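Local atomic coordinates of NAD-dependent epimerase/dehydratase domain-containing protein (Ruegeria pomeroyi DSS-3, PDB entry 3IUS), a protein that is of unknown function but probably binds NAD(P) through a Rossmann-type fold, like the NAD-dependent epimerases and dehydratases. Residues A105-H110 with T119-T124; L101-V106 with R129-A134. All coordinates share one frame; numbering follows the deposited sequence.

Contact 1: A105-H110 with T119-T124; sequences AVYGDH and TPLTPT
The carbonyl oxygen of Tyr-107 is held by one settled hydrogen bond, with a second hydroxyl close by. His-110 NE2 donates to Tyr-107 O at 3.0 Å, with a bent N-H...O angle of 136°. The donor stands above the carbonyl plane, while the oxygen lies close to the plane of the imidazole. Thr-122 OG1 is 3.1 Å from Tyr-107 O, but its one proton could also go elsewhere. One water accepts from Asp-109 N and donates to Thr-122 O. Another donates to Asp-109 O and lies 2.5 Å from Thr-122 OG1. Gly-108, at positive phi (78°), has no side chain, so its CA comes within 3.3 Å of Thr-122 O in a CA-H...O contact. Val-106 and Leu-121 lie side by side, with CG2 of Val-106 3.8 Å from CD2 of Leu-121. The same Val-106 methyl covers one face of the Tyr-107 ring. His-110 and Thr-119 meet tip to tip, His-110 CE1 to Thr-119 CG2 at 3.4 Å. Tyr-107 OH is hydrogen-bonded to Asn-206 ND2 and Arg-150 NH1. Tyr-107 and His-110 touch Val-115 of strand 114-115, Val-106 and Leu-121 touch Arg-150 of strand 146-155, and Val-106 and Pro-123 pack on helix 126-140.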
ATOM      1  N   ALA A 105       0.955  -8.498   5.135  1.00 17.71           N
ATOM      2  CA  ALA A 105       1.348  -9.902   5.019  1.00 18.68           C
ATOM      3  C   ALA A 105       2.366 -10.267   6.090  1.00 13.93           C
ATOM      4  O   ALA A 105       2.599 -11.441   6.365  1.00 17.01           O
ATOM      5  CB  ALA A 105       1.889 -10.215   3.628  1.00 17.60           C
ATOM      6  N   VAL A 106       2.954  -9.250   6.712  1.00 13.92           N
ATOM      7  CA  VAL A 106       3.928  -9.485   7.768  1.00 15.44           C
ATOM      8  C   VAL A 106       3.346 -10.238   8.968  1.00 15.52           C
ATOM      9  O   VAL A 106       4.076 -10.926   9.686  1.00 18.54           O
ATOM     10  CB  VAL A 106       4.533  -8.171   8.268  1.00 13.87           C
ATOM     11  CG1 VAL A 106       5.257  -7.452   7.133  1.00 15.60           C
ATOM     12  CG2 VAL A 106       3.456  -7.289   8.862  1.00 13.75           C
ATOM     13  N   TYR A 107       2.044 -10.089   9.194  1.00 13.42           N
ATOM     14  CA  TYR A 107       1.400 -10.687  10.358  1.00 15.95           C
ATOM     15  C   TYR A 107       1.232 -12.200  10.254  1.00 23.11           C
ATOM     16  O   TYR A 107       1.290 -12.909  11.258  1.00 22.88           O
ATOM     17  CB  TYR A 107       0.052 -10.015  10.641  1.00 13.07           C
ATOM     18  CG  TYR A 107       0.182  -8.567  11.050  1.00 16.01           C
ATOM     19  CD1 TYR A 107       0.832  -8.218  12.226  1.00 15.88           C
ATOM     20  CD2 TYR A 107      -0.335  -7.550  10.254  1.00 17.43           C
ATOM     21  CE1 TYR A 107       0.961  -6.899  12.597  1.00 13.02           C
ATOM     22  CE2 TYR A 107      -0.220  -6.234  10.617  1.00 13.20           C
ATOM     23  CZ  TYR A 107       0.440  -5.909  11.792  1.00 13.12           C
ATOM     24  OH  TYR A 107       0.556  -4.594  12.154  1.00 13.46           O
ATOM     25  N   GLY A 108       1.015 -12.693   9.041  1.00 16.46           N
ATOM     26  CA  GLY A 108       0.807 -14.113   8.853  1.00 18.67           C
ATOM     27  C   GLY A 108      -0.598 -14.539   9.228  1.00 18.60           C
ATOM     28  O   GLY A 108      -1.531 -13.731   9.204  1.00 18.45           O
ATOM     29  N   ASP A 109      -0.744 -15.809   9.590  1.00 17.65           N
ATOM     30  CA  ASP A 109      -2.056 -16.410   9.819  1.00 25.17           C
ATOM     31  C   ASP A 109      -2.507 -16.338  11.279  1.00 24.95           C
ATOM     32  O   ASP A 109      -1.771 -16.719  12.194  1.00 19.88           O
ATOM     33  CB  ASP A 109      -2.061 -17.859   9.333  1.00 24.46           C
ATOM     34  CG  ASP A 109      -3.432 -18.497   9.418  1.00 26.30           C
ATOM     35  OD1 ASP A 109      -4.446 -17.763   9.370  1.00 20.81           O
ATOM     36  OD2 ASP A 109      -3.486 -19.742   9.536  1.00 25.74           O
ATOM     37  N   HIS A 110      -3.724 -15.845  11.482  1.00 19.76           N
ATOM     38  CA  HIS A 110      -4.285 -15.682  12.819  1.00 14.82           C
ATOM     39  C   HIS A 110      -5.694 -16.247  12.894  1.00 13.17           C
ATOM     40  O   HIS A 110      -6.448 -15.968  13.826  1.00 16.63           O
ATOM     41  CB  HIS A 110      -4.271 -14.205  13.216  1.00 14.20           C
ATOM     42  CG  HIS A 110      -2.901 -13.670  13.489  1.00 17.51           C
ATOM     43  ND1 HIS A 110      -2.450 -13.410  14.765  1.00 20.02           N
ATOM     44  CD2 HIS A 110      -1.881 -13.354  12.656  1.00 14.21           C
ATOM     45  CE1 HIS A 110      -1.209 -12.958  14.705  1.00 17.92           C
ATOM     46  NE2 HIS A 110      -0.841 -12.910  13.438  1.00 21.01           N
ATOM     47  N   THR A 119       1.393  -6.798  17.328  1.00 14.30           N
ATOM     48  CA  THR A 119       1.344  -8.230  17.105  1.00 15.36           C
ATOM     49  C   THR A 119       2.641  -8.764  16.495  1.00 12.70           C
ATOM     50  O   THR A 119       3.177  -8.177  15.559  1.00 15.56           O
ATOM     51  CB  THR A 119       0.157  -8.568  16.196  1.00 14.92           C
ATOM     52  OG1 THR A 119      -1.044  -8.119  16.832  1.00 15.43           O
ATOM     53  CG2 THR A 119       0.070 -10.068  15.950  1.00 17.40           C
ATOM     54  N   PRO A 120       3.153  -9.886  17.030  1.00 12.66           N
ATOM     55  CA  PRO A 120       4.380 -10.493  16.494  1.00 12.79           C
ATOM     56  C   PRO A 120       4.284 -10.799  14.995  1.00 19.21           C
ATOM     57  O   PRO A 120       3.203 -11.109  14.503  1.00 15.07           O
ATOM     58  CB  PRO A 120       4.495 -11.799  17.290  1.00 31.35           C
ATOM     59  CG  PRO A 120       3.791 -11.512  18.579  1.00 28.18           C
ATOM     60  CD  PRO A 120       2.648 -10.605  18.213  1.00 22.09           C
ATOM     61  N   LEU A 121       5.403 -10.715  14.281  1.00 18.42           N
ATOM     62  CA  LEU A 121       5.394 -10.977  12.844  1.00 18.49           C
ATOM     63  C   LEU A 121       5.722 -12.433  12.526  1.00 17.84           C
ATOM     64  O   LEU A 121       6.811 -12.916  12.830  1.00 18.90           O
ATOM     65  CB  LEU A 121       6.377 -10.049  12.132  1.00 20.40           C
ATOM     66  CG  LEU A 121       6.243  -8.574  12.521  1.00 20.27           C
ATOM     67  CD1 LEU A 121       7.250  -7.720  11.762  1.00 21.05           C
ATOM     68  CD2 LEU A 121       4.819  -8.082  12.295  1.00 13.99           C
ATOM     69  N   THR A 122       4.775 -13.129  11.909  1.00 15.99           N
ATOM     70  CA  THR A 122       4.977 -14.524  11.544  1.00 19.12           C
ATOM     71  C   THR A 122       4.453 -14.807  10.142  1.00 18.86           C
ATOM     72  O   THR A 122       3.523 -15.588   9.972  1.00 16.12           O
ATOM     73  CB  THR A 122       4.295 -15.485  12.546  1.00 23.10           C
ATOM     74  OG1 THR A 122       2.872 -15.340  12.462  1.00 34.54           O
ATOM     75  CG2 THR A 122       4.736 -15.172  13.961  1.00 15.23           C
ATOM     76  N   PRO A 123       5.061 -14.176   9.128  1.00 21.21           N
ATOM     77  CA  PRO A 123       4.615 -14.412   7.748  1.00 19.17           C
ATOM     78  C   PRO A 123       4.772 -15.883   7.374  1.00 20.76           C
ATOM     79  O   PRO A 123       5.685 -16.554   7.856  1.00 16.40           O
ATOM     80  CB  PRO A 123       5.554 -13.539   6.912  1.00 15.23           C
ATOM     81  CG  PRO A 123       6.726 -13.230   7.809  1.00 15.54           C
ATOM     82  CD  PRO A 123       6.230 -13.286   9.213  1.00 13.64           C
ATOM     83  N   THR A 124       3.891 -16.390   6.523  1.00 22.28           N
ATOM     84  CA  THR A 124       3.952 -17.804   6.184  1.00 26.69           C
ATOM     85  C   THR A 124       4.517 -18.070   4.792  1.00 25.58           C
ATOM     86  O   THR A 124       4.682 -19.222   4.403  1.00 27.15           O
ATOM     87  CB  THR A 124       2.577 -18.493   6.329  1.00 29.52           C
ATOM     88  OG1 THR A 124       1.651 -17.920   5.402  1.00 26.45           O
ATOM     89  CG2 THR A 124       2.044 -18.331   7.747  1.00 32.84           C
TER
HETATM   90  O   HOH W   1       2.854 -13.797   5.026  1.00 24.60           O
HETATM   91  O   HOH W   2       1.517 -17.344  10.643  1.00 21.37           O
HETATM   92  O   HOH W   3       0.777 -16.181  13.476  1.00 25.53           O

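Contact 2: L101-V106 with R129-A134; sequences LSTTAV and RWRVMA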
ATOM      1  N   LEU A 101       6.643   1.926   2.658  1.00 21.40           N
ATOM      2  CA  LEU A 101       5.382   1.243   2.437  1.00 15.47           C
ATOM      3  C   LEU A 101       5.580  -0.269   2.529  1.00 15.38           C
ATOM      4  O   LEU A 101       6.317  -0.867   1.737  1.00 15.59           O
ATOM      5  CB  LEU A 101       4.759   1.641   1.098  1.00 15.68           C
ATOM      6  CG  LEU A 101       4.457   3.137   0.919  1.00 20.50           C
ATOM      7  CD1 LEU A 101       3.750   3.391  -0.410  1.00 16.60           C
ATOM      8  CD2 LEU A 101       3.633   3.684   2.083  1.00 22.23           C
ATOM      9  N   SER A 102       4.928  -0.871   3.519  1.00 15.09           N
ATOM     10  CA  SER A 102       4.994  -2.301   3.758  1.00 14.97           C
ATOM     11  C   SER A 102       3.621  -2.884   3.455  1.00 14.85           C
ATOM     12  O   SER A 102       2.816  -2.250   2.779  1.00 16.22           O
ATOM     13  CB  SER A 102       5.396  -2.581   5.214  1.00 14.74           C
ATOM     14  OG  SER A 102       5.690  -3.956   5.421  1.00 14.66           O
ATOM     15  N   THR A 103       3.348  -4.083   3.956  1.00 16.62           N
ATOM     16  CA  THR A 103       2.037  -4.699   3.765  1.00 16.23           C
ATOM     17  C   THR A 103       1.598  -5.434   5.025  1.00 17.73           C
ATOM     18  O   THR A 103       2.379  -5.594   5.966  1.00 18.53           O
ATOM     19  CB  THR A 103       2.028  -5.708   2.593  1.00 18.10           C
ATOM     20  OG1 THR A 103       2.759  -6.879   2.972  1.00 20.58           O
ATOM     21  CG2 THR A 103       2.640  -5.102   1.331  1.00 21.65           C
ATOM     22  N   THR A 104       0.347  -5.886   5.037  1.00 14.68           N
ATOM     23  CA  THR A 104      -0.178  -6.614   6.186  1.00 14.68           C
ATOM     24  C   THR A 104       0.208  -8.087   6.158  1.00 13.85           C
ATOM     25  O   THR A 104      -0.171  -8.844   7.055  1.00 14.95           O
ATOM     26  CB  THR A 104      -1.708  -6.498   6.292  1.00 20.36           C
ATOM     27  OG1 THR A 104      -2.310  -7.007   5.093  1.00 20.18           O
ATOM     28  CG2 THR A 104      -2.129  -5.051   6.507  1.00 23.23           C
ATOM     29  N   ALA A 105       0.955  -8.498   5.135  1.00 17.71           N
ATOM     30  CA  ALA A 105       1.348  -9.902   5.019  1.00 18.68           C
ATOM     31  C   ALA A 105       2.366 -10.267   6.090  1.00 13.93           C
ATOM     32  O   ALA A 105       2.599 -11.441   6.365  1.00 17.01           O
ATOM     33  CB  ALA A 105       1.889 -10.215   3.628  1.00 17.60           C
ATOM     34  N   VAL A 106       2.954  -9.250   6.712  1.00 13.92           N
ATOM     35  CA  VAL A 106       3.928  -9.485   7.768  1.00 15.44           C
ATOM     36  C   VAL A 106       3.346 -10.238   8.968  1.00 15.52           C
ATOM     37  O   VAL A 106       4.076 -10.926   9.686  1.00 18.54           O
ATOM     38  CB  VAL A 106       4.533  -8.171   8.268  1.00 13.87           C
ATOM     39  CG1 VAL A 106       5.257  -7.452   7.133  1.00 15.60           C
ATOM     40  CG2 VAL A 106       3.456  -7.289   8.862  1.00 13.75           C
ATOM     41  N   ARG A 129       8.045 -12.775   4.309  1.00 18.89           N
ATOM     42  CA  ARG A 129       9.353 -12.796   4.968  1.00 14.66           C
ATOM     43  C   ARG A 129      10.256 -11.695   4.410  1.00 17.80           C
ATOM     44  O   ARG A 129      11.016 -11.066   5.153  1.00 14.92           O
ATOM     45  CB  ARG A 129      10.035 -14.161   4.844  1.00 14.68           C
ATOM     46  CG  ARG A 129       9.372 -15.269   5.653  1.00 17.44           C
ATOM     47  CD  ARG A 129      10.262 -16.505   5.742  1.00 22.88           C
ATOM     48  NE  ARG A 129      10.771 -16.923   4.441  1.00 23.29           N
ATOM     49  CZ  ARG A 129      10.138 -17.763   3.631  1.00 24.53           C
ATOM     50  NH1 ARG A 129       8.976 -18.280   3.993  1.00 25.07           N
ATOM     51  NH2 ARG A 129      10.673 -18.090   2.463  1.00 36.42           N
ATOM     52  N   TRP A 130      10.172 -11.460   3.105  1.00 15.16           N
ATOM     53  CA  TRP A 130      10.977 -10.407   2.491  1.00 23.52           C
ATOM     54  C   TRP A 130      10.545  -9.029   2.992  1.00 15.37           C
ATOM     55  O   TRP A 130      11.380  -8.138   3.177  1.00 19.48           O
ATOM     56  CB  TRP A 130      10.903 -10.458   0.962  1.00 20.27           C
ATOM     57  CG  TRP A 130      11.345 -11.761   0.371  1.00 19.18           C
ATOM     58  CD1 TRP A 130      12.089 -12.732   0.979  1.00 21.33           C
ATOM     59  CD2 TRP A 130      11.084 -12.230  -0.957  1.00 21.79           C
ATOM     60  NE1 TRP A 130      12.298 -13.777   0.115  1.00 24.94           N
ATOM     61  CE2 TRP A 130      11.690 -13.495  -1.079  1.00 23.02           C
ATOM     62  CE3 TRP A 130      10.392 -11.704  -2.052  1.00 27.64           C
ATOM     63  CZ2 TRP A 130      11.626 -14.244  -2.253  1.00 27.03           C
ATOM     64  CZ3 TRP A 130      10.327 -12.450  -3.219  1.00 29.46           C
ATOM     65  CH2 TRP A 130      10.943 -13.705  -3.309  1.00 30.05           C
ATOM     66  N   ARG A 131       9.241  -8.859   3.208  1.00 15.18           N
ATOM     67  CA  ARG A 131       8.722  -7.617   3.776  1.00 15.09           C
ATOM     68  C   ARG A 131       9.277  -7.406   5.176  1.00 16.23           C
ATOM     69  O   ARG A 131       9.719  -6.312   5.510  1.00 14.98           O
ATOM     70  CB  ARG A 131       7.195  -7.621   3.829  1.00 26.05           C
ATOM     71  CG  ARG A 131       6.525  -7.357   2.500  1.00 27.15           C
ATOM     72  CD  ARG A 131       6.721  -5.915   2.050  1.00 25.68           C
ATOM     73  NE  ARG A 131       6.102  -5.697   0.748  1.00 22.61           N
ATOM     74  CZ  ARG A 131       6.155  -4.555   0.072  1.00 19.70           C
ATOM     75  NH1 ARG A 131       6.802  -3.513   0.577  1.00 19.32           N
ATOM     76  NH2 ARG A 131       5.562  -4.455  -1.109  1.00 20.54           N
ATOM     77  N   VAL A 132       9.243  -8.454   5.999  1.00 17.92           N
ATOM     78  CA  VAL A 132       9.774  -8.342   7.358  1.00 16.28           C
ATOM     79  C   VAL A 132      11.255  -7.972   7.336  1.00 14.78           C
ATOM     80  O   VAL A 132      11.700  -7.115   8.110  1.00 14.78           O
ATOM     81  CB  VAL A 132       9.580  -9.641   8.160  1.00 15.32           C
ATOM     82  CG1 VAL A 132      10.401  -9.587   9.451  1.00 17.73           C
ATOM     83  CG2 VAL A 132       8.098  -9.871   8.449  1.00 16.99           C
HETATM   84  N   MSE A 133      12.008  -8.630   6.462  1.00 14.98           N
HETATM   85  CA  MSE A 133      13.416  -8.319   6.237  1.00 19.68           C
HETATM   86  C   MSE A 133      13.591  -6.840   5.949  1.00 21.28           C
HETATM   87  O   MSE A 133      14.422  -6.162   6.557  1.00 16.09           O
HETATM   88  CB  MSE A 133      13.932  -9.062   5.007  1.00 22.59           C
HETATM   89  CG  MSE A 133      14.489 -10.450   5.201  1.00 31.58           C
HETATM   90 SE   MSE A 133      15.723 -10.733   3.698  0.75 40.31          SE
HETATM   91  CE  MSE A 133      17.203  -9.658   4.354  1.00 42.60           C
ATOM     92  N   ALA A 134      12.825  -6.354   4.975  1.00 15.49           N
ATOM     93  CA  ALA A 134      12.931  -4.964   4.540  1.00 17.02           C
ATOM     94  C   ALA A 134      12.632  -4.010   5.693  1.00 15.50           C
ATOM     95  O   ALA A 134      13.381  -3.060   5.929  1.00 16.99           O
ATOM     96  CB  ALA A 134      12.003  -4.699   3.360  1.00 16.48           C
TER
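Arg-131 carries most of this contact, and its inner side is the tight one. Its chain leaves helix 126-140 toward strand 97-103, bends once about the CB-CG bond (-70°) and then runs extended, which lays the guanidinium against Leu-101 to Thr-103. CG2 of Thr-103 sits over one face of that group, offset toward its rim, and comes within 3.6 Å of Arg-131 NE. The two side chains cross at about a right angle. The Thr-103 methyl is anti to its carbonyl carbon, which leaves CG2 over the guanidinium while OG1 takes the crowded position between backbone N and carbonyl carbon (chi1 72°). There OG1 accepts from Ala-105 N at 3.2 Å, closing an ST turn where the strand ends. Arg-131 NH1 lies 2.9 Å from Leu-101 O and makes a weak hydrogen bond to Tyr-100 OH. Ser-102 is buried, and its OG is hydrogen-bonded to Glu-135 OE2, one helical turn beyond Arg-131. The apolar end is buried too, with fewer contacts: Val-106 CG1 is 3.8 Å from Arg-131 CB, and Val-106 CB is 4.0 Å from Val-132 CG2. The solvent side is at Arg-129, which is exposed and turns away from the strand. Strand 97-103 lies between strands 66-69 and 146-155. Helix 126-140 packs against it, roughly antiparallel at 144° with axes 8.7 Å apart, consistent with the Rossmann-type fold of this family.

How the contacts relate
Contacts 1 and 2 have centres about 9 Å apart and share Ala-105 and Val-106. Along the chain, strand 97-103 comes first, followed by the loop with 105-110 and then strand 114-115. The loop with 119-124 leads on into helix 126-140. Contact 2 joins strand 97-103 of the parallel sheet to helix 126-140. Contact 1 lies farther from the centre of the chain and pairs the loops that follow the strand and precede the helix. The two touch directly: Pro-123 CG and Val-132 CG2 are 3.7 Å apart. Both thus lie along one strand-to-helix connection, contact 2 where it leaves and rejoins the sheet layer and contact 1 farther out.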